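Local coordinates for DUF115 domain-containing protein (Magnetospirillum magneticum AMB-1, PDB 5MU5) that probably transfers sugar to flagellin, as a Maf-type glycosyltransferase involved in the formation of bacterial flagella, at residues 239-245 and 592-597; 371-377 and 587-593; 376-380 and 540-546; 557-562 and 625-630. One frame throughout, in Å; residues are numbered along the deposited sequence.

Contact 1 of 4, residues 239-245 and 592-597; sequences LGFLHDE and FFVRGT
Residues 239-241 are extended and lead into a helix that starts at Leu242, with Phe241 at its N-cap position. They cross helix 592-597, which is kinked at Gly596 and Thr597. CA atoms pair Leu239 with Gly596 (4.5 Å) and Leu242 with Phe593 (5.3 Å). Phe592 O meets Glu245 CG at 3.4 Å; the Glu245 carboxylate is hydrogen-bonded to Ser373 N. Phe593 O takes a CA-H...O contact from Leu242 CA (3.4 Å), and Phe593 CD2 touches Leu242 CD1 (3.7 Å). Leu239 CD2 lies over the Arg595 guanidinium, 3.6 Å from Arg595 NE. Gly596 CA sits 3.3 Å from Gly240 O; a CB there would clash with that oxygen. Thr597 OG1 (chi1 m) accepts from Leu242 N (3.0 Å) and is hydrogen-bonded to Asp91. One water fills the kink, donating to Gly240 O (2.9 Å) and Phe593 O (2.8 Å) and accepting from Thr597 N (2.9 Å). Helix 242-257 thus starts against a glycine in a water-bridged kink of helix 589-609 of the Maf helical bundle.

Contact 2 of 4, residues 371-377 and 587-593; sequences ALSSYAL and PTVAQFF
This is an antiparallel helix pair that joins the MptE-like region to the helical bundle of the Maf protein. Helices 373-377 and 589-593 run at 175°, with axes 8.6 Å apart at closest approach. The nearest CA atoms are those of Ser373 and Phe592, 5.1 Å apart. Ser373 and Ala376 present small side chains to Phe592 and Val589. Leu372 is at the N-cap position of the first helix. Thr588 caps the second in a capping box: Gln591 N donates to Thr588 OG1 (3.1 Å) and Thr588 N to Gln591 OE1 (2.9 Å). Phe592 (chi1 -86°) points toward the other helix. One face of its ring receives Leu372 O, 3.6 Å from Phe592 CD2, and Phe592 CB lies 3.6 Å from Ser373 CA. Ala376 CB touches both Phe592 CD2 (3.9 Å) and Val589 CG2 (3.7 Å). Val589 (chi1 t) also brings CG2 to 3.5 Å from Leu377 CB. Ser373 CB touches Phe593 CE1 at 3.5 Å, while Ser373 OG is hydrogen-bonded to Thr249. Contact between the pair is thus by packing. Helix 546-564 adds Trp546 against Leu377 and Val589, and helix 242-257 sets Leu242 and Thr249 against Phe593.

Contact 3 of 4, residues 376-380 and 540-546; sequences ALFSP and RWDREDW
Two arginines bind the carbonyls at the C-terminal end of a short helix, where the MptE-like region meets the start of the helical bundle. Helix 373-378 ends at Phe378, and Ser379 leaves helical geometry. Arg540 and Trp541 belong to helix 534-541. Asp545 is at the N-cap position before Trp546, its OD1 weakly bonded to Arg548 N. Phe378 and Arg540 have the nearest CA atoms, 5.4 Å apart. Arg543 (chi1 p, chi2 and chi3 t) reaches across. Its NH2 donates to Ala376 O (2.9 Å), its NH1 to Leu377 O (2.7 Å) and also to Arg540 O (2.8 Å). Arg540 (chi1 and chi2 m, chi3 p) folds back so that NH1 donates to Ser379 O at 3.2 Å. Ser379 OG is paired with Gly381 N. Within 540-546, Trp546 NE1 donates to Trp541 O (2.8 Å). Beside these bonds the packing is apolar. Leu377 CD1 meets Trp541 CZ3 at 3.6 Å. Phe378 and the six-membered ring of Trp541 are near parallel (10°) but barely overlap, with centroids 5.9 Å apart. Tyr253 meets Trp541 edge-to-face. Leu377 CG makes a CH-pi contact over the Trp546 six-membered ring, 3.7 Å from its centroid.

Contact 4 of 4, residues 557-562 and 625-630; sequences CAQAMD and IRDEFH
Two regular helices, 557-562 and 625-630, pack antiparallel at 173°, with axes 9.8 Å apart at closest approach. CA atoms pair Ala558 with His630 (6.0 Å) and Met561 with Arg626 (6.3 Å). Met561 (chi1 t, chi2 p, chi3 p) curls its end over the Phe629 ring. Its CE is 3.9 Å from the Phe629 ring centroid in a CH-pi contact, and its SD makes an oblique Met-aromatic contact 5.2 Å from that centroid. Phe629 (chi1 t) meets Met561 CB at CD2, 3.6 Å. His630 (chi1 -95°, between wells) lays one face on Ala558 CB, 4.1 Å from the His630 ring centroid. Asp562 (chi1 m) brings OD1 into a salt bridge with Arg626 NH1 (3.2 Å; Arg626 chi1 and chi2 t, chi3 p) and a weak hydrogen bond with His630 NE2 (3.1 Å). Arg626 is also paired with Glu623. The pair belongs to the Maf helical bundle: helix 589-609 touches Met561 and Ile625 through Tyr605, and helix 568-579 adds Leu571. Helix 92-107, from the Maf N-terminal region, sets Phe97 against Phe629.

Contacts 1 and 2 share Phe592 and Phe593 on helix 589-609, and Glu245 ties them by a probable hydrogen bond to Ser373. Contacts 2 and 3 share Ala376 and Leu377 on helix 373-378, so the three form a chain of touching contacts on helices 373-378 and 589-609 and residues 540-546. Contact 4 stands apart inside the bundle, about 18 Å from contact 1 between centres. Contacts 1 and 4 are buried; contacts 2 and 3 are partly buried. The chemistry does not simply follow burial. Contact 1 combines a close glycine approach, a bridging water and one backbone-to-threonine bond; contact 2 is apolar packing. Contact 3 uses arginine-to-carbonyl bonds, and contact 4 a charged pair beside Met-aromatic packing.

Contact 1 of 4, residues 239-245 and 592-597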
# COMPACT_ATOMS: atom_id res chain seq x y z
N LEU A 239 1.13 6.61 1.42
CA LEU A 239 1.20 7.63 0.37
C LEU A 239 2.48 8.42 0.59
O LEU A 239 2.79 8.84 1.70
CB LEU A 239 0.00 8.57 0.40
CG LEU A 239 -1.38 7.95 0.18
CD1 LEU A 239 -2.44 9.00 0.43
CD2 LEU A 239 -1.49 7.37 -1.22
N GLY A 240 3.24 8.59 -0.47
CA GLY A 240 4.48 9.30 -0.37
C GLY A 240 4.30 10.77 -0.08
O GLY A 240 3.38 11.42 -0.60
N PHE A 241 5.21 11.29 0.71
CA PHE A 241 5.23 12.68 1.11
C PHE A 241 5.99 13.55 0.11
O PHE A 241 6.92 13.10 -0.54
CB PHE A 241 5.86 12.79 2.50
CG PHE A 241 5.11 12.02 3.54
CD1 PHE A 241 3.74 12.20 3.71
CD2 PHE A 241 5.77 11.14 4.39
CE1 PHE A 241 3.03 11.50 4.68
CE2 PHE A 241 5.07 10.43 5.37
CZ PHE A 241 3.70 10.61 5.50
N LEU A 242 5.61 14.81 0.04
CA LEU A 242 6.18 15.73 -0.91
C LEU A 242 7.70 15.64 -1.00
O LEU A 242 8.24 15.53 -2.08
CB LEU A 242 5.77 17.17 -0.56
CG LEU A 242 6.30 18.25 -1.50
CD1 LEU A 242 5.80 18.02 -2.91
CD2 LEU A 242 5.94 19.64 -1.02
N HIS A 243 8.38 15.70 0.14
CA HIS A 243 9.84 15.78 0.12
C HIS A 243 10.50 14.51 -0.34
O HIS A 243 11.53 14.58 -1.00
CB HIS A 243 10.40 16.23 1.47
CG HIS A 243 9.97 17.60 1.84
ND1 HIS A 243 9.80 18.00 3.15
CD2 HIS A 243 9.63 18.66 1.07
CE1 HIS A 243 9.41 19.26 3.17
NE2 HIS A 243 9.28 19.68 1.92
N ASP A 244 9.91 13.36 -0.01
CA ASP A 244 10.43 12.09 -0.52
C ASP A 244 10.18 11.98 -2.02
O ASP A 244 11.00 11.46 -2.74
CB ASP A 244 9.79 10.89 0.22
CG ASP A 244 10.09 10.91 1.71
OD1 ASP A 244 11.26 11.16 2.08
OD2 ASP A 244 9.14 10.69 2.52
N GLU A 245 9.05 12.49 -2.50
CA GLU A 245 8.78 12.44 -3.93
C GLU A 245 9.75 13.36 -4.65
O GLU A 245 10.15 13.06 -5.76
CB GLU A 245 7.34 12.81 -4.25
CG GLU A 245 6.33 11.81 -3.69
CD GLU A 245 6.39 10.43 -4.33
OE1 GLU A 245 6.60 10.34 -5.56
OE2 GLU A 245 6.19 9.43 -3.60
N PHE A 592 1.03 12.28 -7.47
CA PHE A 592 2.04 11.63 -6.66
C PHE A 592 2.77 12.62 -5.80
O PHE A 592 3.11 12.32 -4.67
CB PHE A 592 3.07 10.90 -7.51
CG PHE A 592 2.68 9.53 -7.89
CD1 PHE A 592 2.51 8.56 -6.92
CD2 PHE A 592 2.50 9.18 -9.22
CE1 PHE A 592 2.16 7.28 -7.27
CE2 PHE A 592 2.15 7.91 -9.58
CZ PHE A 592 1.98 6.95 -8.60
N PHE A 593 3.05 13.80 -6.34
CA PHE A 593 3.78 14.81 -5.57
C PHE A 593 3.10 15.28 -4.31
O PHE A 593 3.75 15.41 -3.28
CB PHE A 593 4.14 16.01 -6.44
CG PHE A 593 5.55 15.98 -6.92
CD1 PHE A 593 5.95 15.10 -7.88
CD2 PHE A 593 6.49 16.86 -6.38
CE1 PHE A 593 7.26 15.07 -8.31
CE2 PHE A 593 7.80 16.82 -6.79
CZ PHE A 593 8.18 15.93 -7.77
N VAL A 594 1.80 15.50 -4.36
CA VAL A 594 1.10 16.17 -3.27
C VAL A 594 0.08 15.36 -2.47
O VAL A 594 -0.21 15.74 -1.33
CB VAL A 594 0.38 17.43 -3.80
CG1 VAL A 594 1.39 18.36 -4.46
CG2 VAL A 594 -0.75 17.09 -4.77
N ARG A 595 -0.42 14.25 -3.00
CA ARG A 595 -1.52 13.54 -2.32
C ARG A 595 -1.22 13.04 -0.91
O ARG A 595 -2.10 13.04 -0.06
CB ARG A 595 -2.03 12.37 -3.16
CG ARG A 595 -1.02 11.25 -3.31
CD ARG A 595 -1.42 10.23 -4.35
NE ARG A 595 -0.57 9.05 -4.24
CZ ARG A 595 -0.79 7.90 -4.85
NH1 ARG A 595 -1.83 7.75 -5.66
NH2 ARG A 595 0.05 6.88 -4.67
N GLY A 596 -0.00 12.58 -0.66
CA GLY A 596 0.35 12.04 0.64
C GLY A 596 0.32 13.14 1.68
O GLY A 596 -0.23 12.98 2.77
N THR A 597 0.90 14.28 1.32
CA THR A 597 0.98 15.39 2.22
C THR A 597 -0.42 15.95 2.50
O THR A 597 -0.82 16.02 3.67
CB THR A 597 1.97 16.40 1.67
OG1 THR A 597 3.26 15.77 1.63
CG2 THR A 597 2.02 17.65 2.55
O HOH W 1 2.62 14.18 -1.02

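Contact 2 of 4, residues 371-377 and 587-593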
# COMPACT_ATOMS: atom_id res chain seq x y z
N ALA A 371 4.81 3.08 -8.54
CA ALA A 371 4.11 3.73 -7.42
C ALA A 371 4.87 4.91 -6.81
O ALA A 371 4.87 5.11 -5.60
CB ALA A 371 3.77 2.69 -6.33
N LEU A 372 5.49 5.71 -7.67
CA LEU A 372 6.25 6.88 -7.23
C LEU A 372 6.10 7.93 -8.30
O LEU A 372 5.77 7.61 -9.43
CB LEU A 372 7.74 6.54 -7.05
CG LEU A 372 8.13 5.53 -5.97
CD1 LEU A 372 9.58 5.07 -6.12
CD2 LEU A 372 7.91 6.09 -4.58
N SER A 373 6.36 9.19 -7.94
CA SER A 373 6.37 10.29 -8.90
C SER A 373 7.38 10.03 -10.03
O SER A 373 7.14 10.37 -11.17
CB SER A 373 6.74 11.60 -8.19
OG SER A 373 8.02 11.51 -7.58
N SER A 374 8.51 9.43 -9.69
CA SER A 374 9.56 9.12 -10.65
C SER A 374 9.11 8.08 -11.67
O SER A 374 9.60 8.06 -12.80
CB SER A 374 10.79 8.62 -9.91
OG SER A 374 10.42 7.63 -8.96
N TYR A 375 8.20 7.19 -11.28
CA TYR A 375 7.68 6.19 -12.20
C TYR A 375 6.81 6.88 -13.25
O TYR A 375 7.01 6.71 -14.45
CB TYR A 375 6.85 5.13 -11.47
CG TYR A 375 6.38 4.06 -12.41
CD1 TYR A 375 7.24 3.02 -12.80
CD2 TYR A 375 5.09 4.08 -12.95
CE1 TYR A 375 6.83 2.04 -13.67
CE2 TYR A 375 4.67 3.11 -13.84
CZ TYR A 375 5.55 2.09 -14.20
OH TYR A 375 5.16 1.11 -15.09
N ALA A 376 5.87 7.68 -12.78
CA ALA A 376 4.94 8.33 -13.67
C ALA A 376 5.67 9.28 -14.60
O ALA A 376 5.28 9.43 -15.74
CB ALA A 376 3.90 9.09 -12.85
N LEU A 377 6.72 9.92 -14.13
CA LEU A 377 7.36 10.93 -14.94
C LEU A 377 8.34 10.29 -15.94
O LEU A 377 8.30 10.61 -17.13
CB LEU A 377 8.05 11.94 -14.02
CG LEU A 377 8.23 13.35 -14.59
CD1 LEU A 377 8.81 14.28 -13.53
CD2 LEU A 377 9.14 13.33 -15.82
N PRO A 587 -2.13 7.36 -11.50
CA PRO A 587 -1.95 8.70 -10.96
C PRO A 587 -0.99 9.55 -11.79
O PRO A 587 -0.02 9.03 -12.34
CB PRO A 587 -1.36 8.44 -9.56
CG PRO A 587 -1.60 7.00 -9.27
CD PRO A 587 -1.66 6.30 -10.59
N THR A 588 -1.27 10.84 -11.88
CA THR A 588 -0.38 11.77 -12.54
C THR A 588 0.81 12.06 -11.63
O THR A 588 0.78 11.80 -10.41
CB THR A 588 -1.06 13.13 -12.80
OG1 THR A 588 -1.53 13.67 -11.57
CG2 THR A 588 -2.24 12.99 -13.80
N VAL A 589 1.85 12.64 -12.22
CA VAL A 589 2.99 13.12 -11.45
C VAL A 589 2.55 14.12 -10.38
O VAL A 589 2.95 14.03 -9.22
CB VAL A 589 4.03 13.75 -12.41
CG1 VAL A 589 5.09 14.53 -11.67
CG2 VAL A 589 4.66 12.65 -13.25
N ALA A 590 1.70 15.08 -10.75
CA ALA A 590 1.18 16.06 -9.80
C ALA A 590 0.52 15.38 -8.60
O ALA A 590 0.76 15.75 -7.46
CB ALA A 590 0.19 16.99 -10.48
N GLN A 591 -0.28 14.37 -8.87
CA GLN A 591 -0.94 13.66 -7.79
C GLN A 591 0.03 12.92 -6.88
O GLN A 591 -0.16 12.88 -5.67
CB GLN A 591 -1.95 12.68 -8.36
CG GLN A 591 -3.20 13.37 -8.83
CD GLN A 591 -4.10 12.43 -9.58
OE1 GLN A 591 -3.63 11.56 -10.32
NE2 GLN A 591 -5.41 12.60 -9.40
N PHE A 592 1.03 12.28 -7.47
CA PHE A 592 2.04 11.63 -6.66
C PHE A 592 2.77 12.62 -5.80
O PHE A 592 3.11 12.32 -4.67
CB PHE A 592 3.07 10.90 -7.51
CG PHE A 592 2.68 9.53 -7.89
CD1 PHE A 592 2.51 8.56 -6.92
CD2 PHE A 592 2.50 9.18 -9.22
CE1 PHE A 592 2.16 7.28 -7.27
CE2 PHE A 592 2.15 7.91 -9.58
CZ PHE A 592 1.98 6.95 -8.60
N PHE A 593 3.05 13.80 -6.34
CA PHE A 593 3.78 14.81 -5.57
C PHE A 593 3.10 15.28 -4.31
O PHE A 593 3.75 15.41 -3.28
CB PHE A 593 4.14 16.01 -6.44
CG PHE A 593 5.55 15.98 -6.92
CD1 PHE A 593 5.95 15.10 -7.88
CD2 PHE A 593 6.49 16.86 -6.38
CE1 PHE A 593 7.26 15.07 -8.31
CE2 PHE A 593 7.80 16.82 -6.79
CZ PHE A 593 8.18 15.93 -7.77

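Contact 3 of 4, residues 376-380 and 540-546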
# COMPACT_ATOMS: atom_id res chain seq x y z
N ALA A 376 5.87 7.68 -12.78
CA ALA A 376 4.94 8.33 -13.67
C ALA A 376 5.67 9.28 -14.60
O ALA A 376 5.28 9.43 -15.74
CB ALA A 376 3.90 9.09 -12.85
N LEU A 377 6.72 9.92 -14.13
CA LEU A 377 7.36 10.93 -14.94
C LEU A 377 8.34 10.29 -15.94
O LEU A 377 8.30 10.61 -17.13
CB LEU A 377 8.05 11.94 -14.02
CG LEU A 377 8.23 13.35 -14.59
CD1 LEU A 377 8.81 14.28 -13.53
CD2 LEU A 377 9.14 13.33 -15.82
N PHE A 378 9.15 9.34 -15.47
CA PHE A 378 10.27 8.80 -16.24
C PHE A 378 10.16 7.40 -16.84
O PHE A 378 10.96 7.05 -17.71
CB PHE A 378 11.54 8.86 -15.38
CG PHE A 378 12.06 10.24 -15.17
CD1 PHE A 378 12.56 10.97 -16.23
CD2 PHE A 378 12.09 10.80 -13.91
CE1 PHE A 378 13.06 12.25 -16.04
CE2 PHE A 378 12.59 12.08 -13.71
CZ PHE A 378 13.06 12.80 -14.79
N SER A 379 9.23 6.58 -16.38
CA SER A 379 9.10 5.23 -16.93
C SER A 379 8.68 5.29 -18.38
O SER A 379 7.76 6.01 -18.71
CB SER A 379 8.06 4.41 -16.19
OG SER A 379 8.00 3.10 -16.71
N PRO A 380 9.38 4.54 -19.25
CA PRO A 380 8.95 4.45 -20.62
C PRO A 380 7.95 3.33 -20.82
O PRO A 380 7.58 3.06 -21.95
CB PRO A 380 10.26 4.18 -21.39
CG PRO A 380 11.14 3.50 -20.40
CD PRO A 380 10.68 3.87 -19.02
N ARG A 540 10.61 11.91 -21.96
CA ARG A 540 9.88 11.89 -20.69
C ARG A 540 9.74 13.29 -20.06
O ARG A 540 8.63 13.73 -19.79
CB ARG A 540 10.53 10.92 -19.70
CG ARG A 540 10.63 9.46 -20.15
CD ARG A 540 9.27 8.77 -20.20
NE ARG A 540 8.50 9.21 -21.36
CZ ARG A 540 7.20 8.96 -21.55
NH1 ARG A 540 6.50 8.26 -20.67
NH2 ARG A 540 6.62 9.43 -22.65
N TRP A 541 10.84 13.99 -19.84
CA TRP A 541 10.82 15.30 -19.15
C TRP A 541 10.03 16.43 -19.83
O TRP A 541 9.27 17.13 -19.16
CB TRP A 541 12.24 15.79 -18.93
CG TRP A 541 12.34 16.98 -18.06
CD1 TRP A 541 12.68 18.23 -18.43
CD2 TRP A 541 12.10 17.02 -16.65
NE1 TRP A 541 12.69 19.07 -17.33
CE2 TRP A 541 12.33 18.35 -16.23
CE3 TRP A 541 11.74 16.07 -15.70
CZ2 TRP A 541 12.19 18.75 -14.91
CZ3 TRP A 541 11.61 16.45 -14.39
CH2 TRP A 541 11.83 17.79 -14.00
N ASP A 542 10.22 16.59 -21.13
CA ASP A 542 9.67 17.73 -21.88
C ASP A 542 8.18 17.63 -22.22
O ASP A 542 7.62 18.59 -22.75
CB ASP A 542 10.43 17.95 -23.20
CG ASP A 542 11.91 18.23 -23.00
OD1 ASP A 542 12.29 18.73 -21.91
OD2 ASP A 542 12.70 17.97 -23.93
N ARG A 543 7.53 16.51 -21.94
CA ARG A 543 6.15 16.31 -22.40
C ARG A 543 5.08 17.03 -21.57
O ARG A 543 3.90 17.01 -21.93
CB ARG A 543 5.84 14.83 -22.48
CG ARG A 543 5.56 14.15 -21.15
CD ARG A 543 5.37 12.67 -21.39
NE ARG A 543 4.78 11.94 -20.27
CZ ARG A 543 5.43 11.54 -19.18
NH1 ARG A 543 6.71 11.85 -18.97
NH2 ARG A 543 4.79 10.85 -18.27
N GLU A 544 5.48 17.63 -20.46
CA GLU A 544 4.56 18.38 -19.61
C GLU A 544 5.32 19.37 -18.72
O GLU A 544 6.46 19.12 -18.33
CB GLU A 544 3.76 17.41 -18.75
CG GLU A 544 2.53 18.03 -18.10
CD GLU A 544 1.72 17.03 -17.32
OE1 GLU A 544 1.58 15.86 -17.77
OE2 GLU A 544 1.21 17.40 -16.24
N ASP A 545 4.67 20.50 -18.44
CA ASP A 545 5.22 21.49 -17.51
C ASP A 545 4.84 21.00 -16.09
O ASP A 545 3.73 21.22 -15.61
CB ASP A 545 4.65 22.88 -17.80
CG ASP A 545 5.27 23.96 -16.93
OD1 ASP A 545 5.94 23.62 -15.93
OD2 ASP A 545 5.09 25.16 -17.23
N TRP A 546 5.79 20.32 -15.44
CA TRP A 546 5.53 19.64 -14.17
C TRP A 546 5.15 20.58 -13.03
O TRP A 546 4.12 20.37 -12.38
CB TRP A 546 6.72 18.73 -13.80
CG TRP A 546 7.08 17.77 -14.95
CD1 TRP A 546 8.21 17.79 -15.72
CD2 TRP A 546 6.26 16.70 -15.45
NE1 TRP A 546 8.15 16.78 -16.66
CE2 TRP A 546 6.97 16.11 -16.52
CE3 TRP A 546 5.00 16.20 -15.10
CZ2 TRP A 546 6.45 15.03 -17.24
CZ3 TRP A 546 4.50 15.12 -15.81
CH2 TRP A 546 5.22 14.55 -16.88

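Contact 4 of 4, residues 557-562 and 625-630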
# COMPACT_ATOMS: atom_id res chain seq x y z
N CYS A 557 -7.15 22.19 -4.77
CA CYS A 557 -7.39 21.71 -3.40
C CYS A 557 -7.64 22.86 -2.43
O CYS A 557 -8.41 22.70 -1.49
CB CYS A 557 -6.21 20.90 -2.88
SG CYS A 557 -5.84 19.44 -3.85
N ALA A 558 -6.97 23.98 -2.64
CA ALA A 558 -7.15 25.16 -1.82
C ALA A 558 -8.57 25.65 -2.01
O ALA A 558 -9.29 25.93 -1.04
CB ALA A 558 -6.17 26.25 -2.22
N GLN A 559 -8.99 25.69 -3.26
CA GLN A 559 -10.34 26.14 -3.61
C GLN A 559 -11.42 25.23 -3.03
O GLN A 559 -12.47 25.70 -2.57
CB GLN A 559 -10.47 26.21 -5.14
CG GLN A 559 -11.79 26.78 -5.64
CD GLN A 559 -12.00 28.20 -5.17
OE1 GLN A 559 -11.07 29.00 -5.15
NE2 GLN A 559 -13.23 28.53 -4.79
N ALA A 560 -11.16 23.92 -3.05
CA ALA A 560 -12.07 22.92 -2.48
C ALA A 560 -12.28 23.18 -1.00
O ALA A 560 -13.40 23.15 -0.52
CB ALA A 560 -11.51 21.52 -2.68
N MET A 561 -11.20 23.44 -0.27
CA MET A 561 -11.28 23.80 1.15
C MET A 561 -12.15 25.06 1.35
O MET A 561 -13.01 25.09 2.23
CB MET A 561 -9.87 23.97 1.74
CG MET A 561 -9.79 24.58 3.12
SD MET A 561 -10.67 23.59 4.36
CE MET A 561 -9.46 22.27 4.57
N ASP A 562 -11.96 26.09 0.52
CA ASP A 562 -12.79 27.31 0.62
C ASP A 562 -14.26 27.02 0.32
O ASP A 562 -15.13 27.57 0.96
CB ASP A 562 -12.33 28.44 -0.33
CG ASP A 562 -11.10 29.17 0.17
OD1 ASP A 562 -10.73 29.00 1.35
OD2 ASP A 562 -10.49 29.92 -0.62
N ILE A 625 -8.62 25.91 10.39
CA ILE A 625 -8.20 24.84 9.50
C ILE A 625 -8.10 25.34 8.06
O ILE A 625 -7.15 25.01 7.34
CB ILE A 625 -9.21 23.68 9.56
CG1 ILE A 625 -9.04 22.95 10.87
CG2 ILE A 625 -9.01 22.70 8.42
CD1 ILE A 625 -10.21 22.09 11.21
N ARG A 626 -9.07 26.15 7.66
CA ARG A 626 -9.11 26.68 6.31
C ARG A 626 -7.89 27.54 6.07
O ARG A 626 -7.19 27.38 5.09
CB ARG A 626 -10.38 27.51 6.10
CG ARG A 626 -10.63 27.92 4.65
CD ARG A 626 -11.60 29.10 4.55
NE ARG A 626 -11.03 30.24 5.25
CZ ARG A 626 -10.00 30.98 4.81
NH1 ARG A 626 -9.41 30.72 3.65
NH2 ARG A 626 -9.54 31.97 5.57
N ASP A 627 -7.63 28.43 7.00
CA ASP A 627 -6.54 29.38 6.84
C ASP A 627 -5.17 28.69 6.82
O ASP A 627 -4.34 28.99 5.98
CB ASP A 627 -6.60 30.41 7.95
CG ASP A 627 -5.64 31.52 7.75
OD1 ASP A 627 -5.52 32.00 6.61
OD2 ASP A 627 -4.99 31.94 8.73
N GLU A 628 -4.94 27.77 7.76
CA GLU A 628 -3.69 27.03 7.81
C GLU A 628 -3.55 26.07 6.64
O GLU A 628 -2.45 25.85 6.16
CB GLU A 628 -3.55 26.28 9.13
CG GLU A 628 -3.38 27.21 10.32
CD GLU A 628 -2.08 28.03 10.30
OE1 GLU A 628 -1.12 27.65 9.57
OE2 GLU A 628 -2.02 29.06 11.02
N PHE A 629 -4.66 25.52 6.17
CA PHE A 629 -4.60 24.65 5.00
C PHE A 629 -4.06 25.46 3.81
O PHE A 629 -3.23 24.96 3.06
CB PHE A 629 -5.97 24.05 4.72
CG PHE A 629 -5.96 22.95 3.70
CD1 PHE A 629 -5.58 21.66 4.05
CD2 PHE A 629 -6.38 23.19 2.39
CE1 PHE A 629 -5.58 20.63 3.12
CE2 PHE A 629 -6.39 22.16 1.45
CZ PHE A 629 -5.99 20.87 1.82
N HIS A 630 -4.53 26.70 3.67
CA HIS A 630 -4.02 27.64 2.64
C HIS A 630 -2.55 27.98 2.81
O HIS A 630 -1.80 28.00 1.82
CB HIS A 630 -4.82 28.94 2.63
CG HIS A 630 -5.92 28.96 1.64
ND1 HIS A 630 -5.81 29.62 0.43
CD2 HIS A 630 -7.15 28.40 1.66
CE1 HIS A 630 -6.94 29.46 -0.26
NE2 HIS A 630 -7.77 28.73 0.47